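Non-reducing end alpha-L-arabinofuranosidase BoGH43B (Bacteroides ovatus, PDB 5JOZ) cleaves terminal non-reducing alpha-L-arabinofuranoside residues from xyloglucan branches, converting S units to X units as this polysaccharide is degraded. Local coordinates at residues Lys45-His49 with Leu296-Leu300; Ala56-Asn62 with Trp114-Val118; Tyr263-Gly267 with Gln365-Asn369. The contacts are given in a common frame with arbitrary orientation. Residue numbers count along the deposited sequence, not the author numbering.

Contact 1. Residues Lys45-His49 with Leu296-Leu300; sequences KDLVH and LFPNL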
loop_
_atom_site.group_PDB
_atom_site.type_symbol
_atom_site.label_atom_id
_atom_site.label_comp_id
_atom_site.label_asym_id
_atom_site.label_seq_id
_atom_site.Cartn_x
_atom_site.Cartn_y
_atom_site.Cartn_z
ATOM N N LYS A 45 6.489 -9.547 -16.050
ATOM C CA LYS A 45 7.169 -9.626 -17.356
ATOM C C LYS A 45 6.477 -8.835 -18.484
ATOM O O LYS A 45 7.039 -8.708 -19.575
ATOM C CB LYS A 45 7.335 -11.095 -17.774
ATOM C CG LYS A 45 8.121 -11.895 -16.743
ATOM C CD LYS A 45 8.611 -13.236 -17.256
ATOM C CE LYS A 45 9.739 -13.772 -16.378
ATOM N NZ LYS A 45 11.066 -13.250 -16.797
ATOM N N ASP A 46 5.293 -8.288 -18.224
ATOM C CA ASP A 46 4.533 -7.545 -19.245
ATOM C C ASP A 46 3.988 -6.174 -18.797
ATOM O O ASP A 46 3.190 -5.569 -19.521
ATOM C CB ASP A 46 3.394 -8.428 -19.785
ATOM C CG ASP A 46 2.403 -8.892 -18.695
ATOM O OD1 ASP A 46 2.308 -8.282 -17.607
ATOM O OD2 ASP A 46 1.700 -9.891 -18.947
ATOM N N LEU A 47 4.425 -5.693 -17.626
ATOM C CA LEU A 47 3.917 -4.453 -16.961
ATOM C C LEU A 47 2.459 -4.471 -16.494
ATOM O O LEU A 47 2.028 -3.534 -15.814
ATOM C CB LEU A 47 4.151 -3.191 -17.806
ATOM C CG LEU A 47 5.583 -2.727 -18.043
ATOM C CD1 LEU A 47 5.552 -1.500 -18.929
ATOM C CD2 LEU A 47 6.290 -2.402 -16.742
ATOM N N VAL A 48 1.720 -5.535 -16.818
ATOM C CA VAL A 48 0.280 -5.589 -16.623
ATOM C C VAL A 48 -0.097 -6.574 -15.520
ATOM O O VAL A 48 -0.894 -6.241 -14.649
ATOM C CB VAL A 48 -0.432 -5.952 -17.943
ATOM C CG1 VAL A 48 -1.917 -6.243 -17.720
ATOM C CG2 VAL A 48 -0.268 -4.812 -18.943
ATOM N N HIS A 49 0.458 -7.782 -15.582
ATOM C CA HIS A 49 0.175 -8.827 -14.622
ATOM C C HIS A 49 1.294 -8.887 -13.581
ATOM O O HIS A 49 2.458 -9.137 -13.898
ATOM C CB HIS A 49 0.017 -10.151 -15.350
ATOM C CG HIS A 49 -1.108 -10.149 -16.338
ATOM N ND1 HIS A 49 -0.907 -10.047 -17.698
ATOM C CD2 HIS A 49 -2.449 -10.205 -16.159
ATOM C CE1 HIS A 49 -2.076 -10.052 -18.315
ATOM N NE2 HIS A 49 -3.028 -10.144 -17.403
ATOM N N LEU A 296 -3.950 -0.104 -25.432
ATOM C CA LEU A 296 -3.228 -1.127 -26.150
ATOM C C LEU A 296 -2.071 -1.652 -25.266
ATOM O O LEU A 296 -1.425 -0.891 -24.514
ATOM C CB LEU A 296 -2.672 -0.569 -27.469
ATOM C CG LEU A 296 -3.675 -0.119 -28.548
ATOM C CD1 LEU A 296 -2.980 0.757 -29.588
ATOM C CD2 LEU A 296 -4.348 -1.312 -29.215
ATOM N N PHE A 297 -1.823 -2.952 -25.398
ATOM C CA PHE A 297 -0.883 -3.687 -24.561
ATOM C C PHE A 297 0.542 -3.203 -24.846
ATOM O O PHE A 297 0.846 -2.837 -25.983
ATOM C CB PHE A 297 -1.009 -5.190 -24.869
ATOM C CG PHE A 297 -0.645 -6.092 -23.726
ATOM C CD1 PHE A 297 -1.553 -6.320 -22.690
ATOM C CD2 PHE A 297 0.582 -6.742 -23.698
ATOM C CE1 PHE A 297 -1.230 -7.151 -21.638
ATOM C CE2 PHE A 297 0.913 -7.579 -22.648
ATOM C CZ PHE A 297 0.006 -7.788 -21.618
ATOM N N PRO A 298 1.419 -3.170 -23.822
ATOM C CA PRO A 298 2.844 -2.905 -24.074
ATOM C C PRO A 298 3.456 -3.842 -25.113
ATOM O O PRO A 298 2.935 -4.927 -25.332
ATOM C CB PRO A 298 3.480 -3.152 -22.708
ATOM C CG PRO A 298 2.427 -2.772 -21.745
ATOM C CD PRO A 298 1.140 -3.237 -22.378
ATOM N N ASN A 299 4.558 -3.434 -25.731
ATOM C CA ASN A 299 5.250 -4.304 -26.670
ATOM C C ASN A 299 6.118 -5.326 -25.924
ATOM O O ASN A 299 7.335 -5.264 -25.936
ATOM C CB ASN A 299 6.070 -3.487 -27.665
ATOM C CG ASN A 299 6.464 -4.300 -28.892
ATOM O OD1 ASN A 299 5.990 -5.424 -29.094
ATOM N ND2 ASN A 299 7.338 -3.742 -29.708
ATOM N N LEU A 300 5.444 -6.277 -25.286
ATOM C CA LEU A 300 6.046 -7.288 -24.431
ATOM C C LEU A 300 5.144 -8.510 -24.536
ATOM O O LEU A 300 3.928 -8.347 -24.713
ATOM C CB LEU A 300 6.063 -6.830 -22.965
ATOM C CG LEU A 300 6.947 -5.655 -22.552
ATOM C CD1 LEU A 300 6.560 -5.136 -21.174
ATOM C CD2 LEU A 300 8.414 -6.059 -22.584
#
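Phe297, Leu300 and Asp46 carry the largest shares of this contact between the turn joining strands 40-44 and 51-55, in the first blade of the GH43 five-bladed beta-propeller, and the loop that follows strand 294-296. The Phe297 ring turns its edge to the carboxylate of Asp46: Asp46 OD2 lies 3.8 Å from Phe297 CZ, where the weakly positive ring hydrogens suit a carboxylate, while Val48 CG2 approaches Phe297 CE1 at 3.7 Å. His49 CE1 also borders that edge, 4.5 Å from Phe297 CE1. At the far end of the segment, Leu300 CD1 lies 3.7 Å from Asp46 C and 4.1 Å from Leu47 CG. Pro298 fits between, with its CD 4.0 Å from Val48 CG2 and its CG 3.7 Å from Asp46 O.

Asp46 OD1 is spent on its own turn, and OD2 is shared between the turn and His303. Val48 N donates to Asp46 OD1 at 2.9 Å, an Asx turn, and His49 N to Asp46 OD1 at 2.8 Å, while Asp46 OD2 takes the imidazole ND1 of His49 at 2.9 Å and also accepts from the backbone of His303. Phe26 of the first blade and Trp250 of the fifth touch the same cluster, as does Phe5 of the N-terminal strand 4-6. Across the two segments themselves the meeting is by van der Waals contact alone: the turn is shaped by its internal bonds and then offers Leu47 and Val48 to the side chains of Phe297, Pro298 and Leu300, so the fit depends on complementary shape rather than on paired donors and acceptors.

Contact 2. Residues Ala56-Asn62 with Trp114-Val118; sequences ALSRPEN and WSDPV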
loop_
_atom_site.group_PDB
_atom_site.type_symbol
_atom_site.label_atom_id
_atom_site.label_comp_id
_atom_site.label_asym_id
_atom_site.label_seq_id
_atom_site.Cartn_x
_atom_site.Cartn_y
_atom_site.Cartn_z
ATOM N N ALA A 56 10.437 -5.329 0.880
ATOM C CA ALA A 56 11.762 -4.764 1.131
ATOM C C ALA A 56 12.065 -4.769 2.622
ATOM O O ALA A 56 13.202 -4.993 3.020
ATOM C CB ALA A 56 11.871 -3.359 0.586
ATOM N N LEU A 57 11.033 -4.536 3.433
ATOM C CA LEU A 57 11.178 -4.421 4.878
ATOM C C LEU A 57 10.387 -5.537 5.597
ATOM O O LEU A 57 9.326 -5.307 6.203
ATOM C CB LEU A 57 10.766 -3.004 5.319
ATOM C CG LEU A 57 11.256 -1.805 4.473
ATOM C CD1 LEU A 57 10.719 -0.521 5.071
ATOM C CD2 LEU A 57 12.785 -1.732 4.349
ATOM N N SER A 58 10.952 -6.744 5.523
ATOM C CA SER A 58 10.378 -7.970 6.104
ATOM C C SER A 58 10.823 -8.283 7.550
ATOM O O SER A 58 10.437 -9.330 8.088
ATOM C CB SER A 58 10.727 -9.183 5.220
ATOM O OG SER A 58 10.287 -9.021 3.877
ATOM N N ARG A 59 11.625 -7.411 8.171
ATOM C CA ARG A 59 12.123 -7.649 9.534
ATOM C C ARG A 59 11.942 -6.399 10.397
ATOM O O ARG A 59 11.909 -5.294 9.872
ATOM C CB ARG A 59 13.603 -8.072 9.490
ATOM C CG ARG A 59 13.838 -9.395 8.753
ATOM C CD ARG A 59 15.272 -9.912 8.863
ATOM N NE ARG A 59 16.293 -8.884 8.606
ATOM C CZ ARG A 59 16.661 -8.430 7.406
ATOM N NH1 ARG A 59 16.086 -8.876 6.286
ATOM N NH2 ARG A 59 17.612 -7.504 7.315
ATOM N N PRO A 60 11.836 -6.565 11.727
ATOM C CA PRO A 60 11.688 -5.384 12.597
ATOM C C PRO A 60 12.891 -4.400 12.611
ATOM O O PRO A 60 12.702 -3.213 12.876
ATOM C CB PRO A 60 11.456 -5.992 13.993
ATOM C CG PRO A 60 11.942 -7.404 13.919
ATOM C CD PRO A 60 11.817 -7.836 12.488
ATOM N N GLU A 61 14.101 -4.874 12.339
ATOM C CA GLU A 61 15.266 -3.966 12.341
ATOM C C GLU A 61 15.314 -3.035 11.121
ATOM O O GLU A 61 15.845 -1.935 11.226
ATOM C CB GLU A 61 16.597 -4.710 12.550
ATOM C CG GLU A 61 16.958 -5.766 11.512
ATOM C CD GLU A 61 16.756 -7.203 11.982
ATOM O OE1 GLU A 61 15.739 -7.491 12.665
ATOM O OE2 GLU A 61 17.622 -8.047 11.641
ATOM N N ASN A 62 14.748 -3.461 9.984
ATOM C CA ASN A 62 14.594 -2.572 8.809
ATOM C C ASN A 62 13.199 -1.930 8.622
ATOM O O ASN A 62 13.019 -1.161 7.684
ATOM C CB ASN A 62 15.127 -3.212 7.498
ATOM C CG ASN A 62 14.389 -4.474 7.076
ATOM O OD1 ASN A 62 13.266 -4.738 7.491
ATOM N ND2 ASN A 62 15.039 -5.268 6.228
ATOM N N TRP A 114 16.623 -8.817 2.156
ATOM C CA TRP A 114 17.144 -7.456 2.063
ATOM C C TRP A 114 18.006 -7.144 3.280
ATOM O O TRP A 114 17.805 -7.710 4.346
ATOM C CB TRP A 114 16.002 -6.445 1.970
ATOM C CG TRP A 114 15.230 -6.538 0.669
ATOM C CD1 TRP A 114 14.253 -7.439 0.357
ATOM C CD2 TRP A 114 15.373 -5.695 -0.478
ATOM N NE1 TRP A 114 13.787 -7.212 -0.909
ATOM C CE2 TRP A 114 14.450 -6.147 -1.445
ATOM C CE3 TRP A 114 16.200 -4.603 -0.783
ATOM C CZ2 TRP A 114 14.327 -5.548 -2.704
ATOM C CZ3 TRP A 114 16.078 -4.001 -2.027
ATOM C CH2 TRP A 114 15.141 -4.475 -2.977
ATOM N N SER A 115 18.938 -6.212 3.115
ATOM C CA SER A 115 19.806 -5.762 4.201
ATOM C C SER A 115 19.074 -4.959 5.287
ATOM O O SER A 115 17.897 -4.567 5.133
ATOM C CB SER A 115 20.929 -4.880 3.632
ATOM O OG SER A 115 20.434 -3.608 3.218
ATOM N N ASP A 116 19.807 -4.694 6.374
ATOM C CA ASP A 116 19.397 -3.725 7.396
ATOM C C ASP A 116 19.492 -2.333 6.775
ATOM O O ASP A 116 20.111 -2.180 5.725
ATOM C CB ASP A 116 20.286 -3.860 8.643
ATOM C CG ASP A 116 20.062 -5.181 9.398
ATOM O OD1 ASP A 116 19.071 -5.899 9.128
ATOM O OD2 ASP A 116 20.883 -5.496 10.283
ATOM N N PRO A 117 18.868 -1.315 7.398
ATOM C CA PRO A 117 18.877 -0.005 6.743
ATOM C C PRO A 117 20.231 0.702 6.801
ATOM O O PRO A 117 20.963 0.598 7.788
ATOM C CB PRO A 117 17.832 0.807 7.511
ATOM C CG PRO A 117 17.498 0.040 8.734
ATOM C CD PRO A 117 18.194 -1.284 8.710
ATOM N N VAL A 118 20.547 1.391 5.716
ATOM C CA VAL A 118 21.628 2.349 5.666
ATOM C C VAL A 118 20.956 3.712 5.806
ATOM O O VAL A 118 20.321 4.211 4.864
ATOM C CB VAL A 118 22.411 2.225 4.346
ATOM C CG1 VAL A 118 23.495 3.295 4.261
ATOM C CG2 VAL A 118 23.004 0.819 4.218
#
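The backbones come together at two points, with CA atoms 6.1 Å apart at Ala56 and Trp114 and 5.1 Å at Asn62 and Asp116. Segment 56-62 turns a corner at Ala56 and then bends through Pro60 and Glu61, whereas Trp114-Pro117 runs extended alongside. The bend is tied by Arg59 N to Asn62 OD1 (3.2 Å); with OD1 so engaged, the other end of the Asn62 side chain faces across: Asn62 ND2 donates to Ser115 O at 3.1 Å, almost linearly. Arg59 reaches over with its guanidinium edge. NH1 and NH2 of Arg59 both donate to Trp114 O (2.8 and 3.0 Å), and Arg59 NH2 makes a salt bridge to Asp116 OD1 at 2.8 Å. A weak bridge from Arg59 NE to Glu61 OE2 (3.4 Å) completes the network, placing the arginine between two carboxylates that would otherwise repel. At the buried end, Ala56 CA sits 3.7 Å from the centroid of the five-membered ring of Trp114, a CH-pi contact over the face.

Segment 56-62 begins the connection from propeller blade one to blade two, and 114-118 leads into an edge strand of blade two, 118-119, the last of its four. Trp114 packs on Val105 and Ala107 of strand 102-107 and on Phe87 and Val89 of strand 86-94.

Contact 3. Residues Tyr263-Gly267 with Gln365-Asn369; sequences YQHLG and QAAFN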
loop_
_atom_site.group_PDB
_atom_site.type_symbol
_atom_site.label_atom_id
_atom_site.label_comp_id
_atom_site.label_asym_id
_atom_site.label_seq_id
_atom_site.Cartn_x
_atom_site.Cartn_y
_atom_site.Cartn_z
ATOM N N TYR A 263 -16.085 9.902 -2.995
ATOM C CA TYR A 263 -15.226 9.329 -1.954
ATOM C C TYR A 263 -14.482 8.050 -2.394
ATOM O O TYR A 263 -14.911 7.346 -3.314
ATOM C CB TYR A 263 -16.053 9.077 -0.682
ATOM C CG TYR A 263 -17.223 8.126 -0.847
ATOM C CD1 TYR A 263 -17.059 6.752 -0.689
ATOM C CD2 TYR A 263 -18.502 8.603 -1.144
ATOM C CE1 TYR A 263 -18.124 5.876 -0.831
ATOM C CE2 TYR A 263 -19.578 7.740 -1.296
ATOM C CZ TYR A 263 -19.390 6.373 -1.140
ATOM O OH TYR A 263 -20.456 5.500 -1.292
ATOM N N GLN A 264 -13.343 7.784 -1.752
ATOM C CA GLN A 264 -12.546 6.586 -2.036
ATOM C C GLN A 264 -12.135 5.902 -0.741
ATOM O O GLN A 264 -11.669 6.547 0.203
ATOM C CB GLN A 264 -11.335 6.914 -2.954
ATOM C CG GLN A 264 -10.167 7.666 -2.318
ATOM C CD GLN A 264 -9.139 6.767 -1.653
ATOM O OE1 GLN A 264 -9.283 5.551 -1.643
ATOM N NE2 GLN A 264 -8.088 7.370 -1.099
ATOM N N HIS A 265 -12.305 4.586 -0.707
ATOM C CA HIS A 265 -11.972 3.782 0.481
ATOM C C HIS A 265 -10.957 2.670 0.242
ATOM O O HIS A 265 -10.343 2.221 1.200
ATOM C CB HIS A 265 -13.235 3.220 1.146
ATOM C CG HIS A 265 -14.016 2.260 0.302
ATOM N ND1 HIS A 265 -14.785 2.660 -0.770
ATOM C CD2 HIS A 265 -14.189 0.921 0.409
ATOM C CE1 HIS A 265 -15.374 1.605 -1.306
ATOM N NE2 HIS A 265 -15.030 0.537 -0.608
ATOM N N LEU A 266 -10.761 2.239 -1.008
ATOM C CA LEU A 266 -9.761 1.220 -1.309
ATOM C C LEU A 266 -8.325 1.739 -1.205
ATOM O O LEU A 266 -7.399 0.936 -1.112
ATOM C CB LEU A 266 -9.972 0.629 -2.703
ATOM C CG LEU A 266 -11.344 0.049 -3.070
ATOM C CD1 LEU A 266 -11.238 -0.688 -4.398
ATOM C CD2 LEU A 266 -11.896 -0.871 -1.991
ATOM N N GLY A 267 -8.140 3.059 -1.232
ATOM C CA GLY A 267 -6.813 3.662 -1.136
ATOM C C GLY A 267 -6.311 4.110 -2.498
ATOM O O GLY A 267 -7.021 4.010 -3.506
ATOM N N GLN A 365 -8.174 -4.497 0.818
ATOM C CA GLN A 365 -9.388 -4.655 0.014
ATOM C C GLN A 365 -9.084 -4.253 -1.437
ATOM O O GLN A 365 -9.029 -3.076 -1.779
ATOM C CB GLN A 365 -10.551 -3.852 0.573
ATOM C CG GLN A 365 -11.878 -4.272 -0.052
ATOM C CD GLN A 365 -13.024 -3.384 0.348
ATOM O OE1 GLN A 365 -13.002 -2.782 1.416
ATOM N NE2 GLN A 365 -14.046 -3.301 -0.508
ATOM N N ALA A 366 -8.883 -5.261 -2.269
ATOM C CA ALA A 366 -8.432 -5.109 -3.643
ATOM C C ALA A 366 -9.573 -4.991 -4.662
ATOM O O ALA A 366 -9.306 -4.938 -5.872
ATOM C CB ALA A 366 -7.542 -6.297 -4.001
ATOM N N ALA A 367 -10.824 -4.980 -4.196
ATOM C CA ALA A 367 -11.974 -4.799 -5.083
ATOM C C ALA A 367 -13.147 -4.127 -4.372
ATOM O O ALA A 367 -13.337 -4.277 -3.164
ATOM C CB ALA A 367 -12.399 -6.139 -5.663
ATOM N N PHE A 368 -13.915 -3.358 -5.127
ATOM C CA PHE A 368 -15.144 -2.792 -4.606
ATOM C C PHE A 368 -16.089 -3.901 -4.186
ATOM O O PHE A 368 -16.582 -3.892 -3.065
ATOM C CB PHE A 368 -15.805 -1.901 -5.642
ATOM C CG PHE A 368 -15.054 -0.634 -5.888
ATOM C CD1 PHE A 368 -15.022 0.362 -4.917
ATOM C CD2 PHE A 368 -14.339 -0.452 -7.068
ATOM C CE1 PHE A 368 -14.316 1.543 -5.141
ATOM C CE2 PHE A 368 -13.635 0.716 -7.292
ATOM C CZ PHE A 368 -13.626 1.717 -6.331
ATOM N N ASN A 369 -16.294 -4.864 -5.083
ATOM C CA ASN A 369 -17.239 -5.949 -4.884
ATOM C C ASN A 369 -16.490 -7.196 -4.441
ATOM O O ASN A 369 -15.709 -7.763 -5.204
ATOM C CB ASN A 369 -18.016 -6.209 -6.178
ATOM C CG ASN A 369 -18.696 -4.960 -6.695
ATOM O OD1 ASN A 369 -18.193 -4.296 -7.602
ATOM N ND2 ASN A 369 -19.809 -4.599 -6.083
HETATM O O HOH W 1 -16.444 -1.919 -1.397
#
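Apolar contact dominates this buried meeting of the catalytic propeller with the C-terminal concanavalin A-like domain. Leu266 has the largest area covered: its CD1 stands over the face of the Phe368 ring, 3.7 Å from the ring centroid and 5° off the normal, a well-formed CH-pi contact. Its other methyl, Leu266 CD2, lies 3.6 Å from Gln365 NE2 and 3.9 Å from Ala367 O. Aromatic contact adds His265, whose CE1 is 3.8 Å from Phe368 CD1; the two rings meet obliquely, with planes at 64°.

Polar linkage runs through a water, which bonds to His265 NE2 (2.9 Å), accepts from Gln365 NE2 (2.9 Å) and donates to Phe368 O (2.6 Å). Gln365 NE2 also donates to Ala367 O at 2.9 Å, while Gln365 OE1 is hydrogen-bonded to Tyr447. On the other segment, Gln264 OE1 accepts from Gly267 N at 2.8 Å, a bond that spans His265 and Leu266.

Segment 263-267 belongs to the connection between strands 249-256 and 269-277 of the fifth blade, and 365-369 joins strand 359-364 of one sandwich sheet to strand 370-377 of the other. Val479 bonds through its backbone to both His265 and Gln365, and helix 470-473 lies against Tyr263 and Gln264.

Overall arrangement
Contact 3 is the most deeply placed, its centre about 12 Å from the centre of the chain and every touching residue buried; it joins two domains, whereas contact 2 ties the propeller's first two blades. Contact 1 lies farthest out, its centre about 22 Å from that of the chain. Contacts 1 and 2 share blade one, through its 40-44/51-55 turn and the exit from 51-55; contact 1 also touches strand 249-256, whose following loop enters contact 3. Contact 2, with two exposed residues, is rich in charge and hydrogen bonds; contact 1, partly buried with no exposed touching residue, is mostly apolar, with no polar bond between its segments; contact 3 combines a leucine-phenylalanine core with a bridging water.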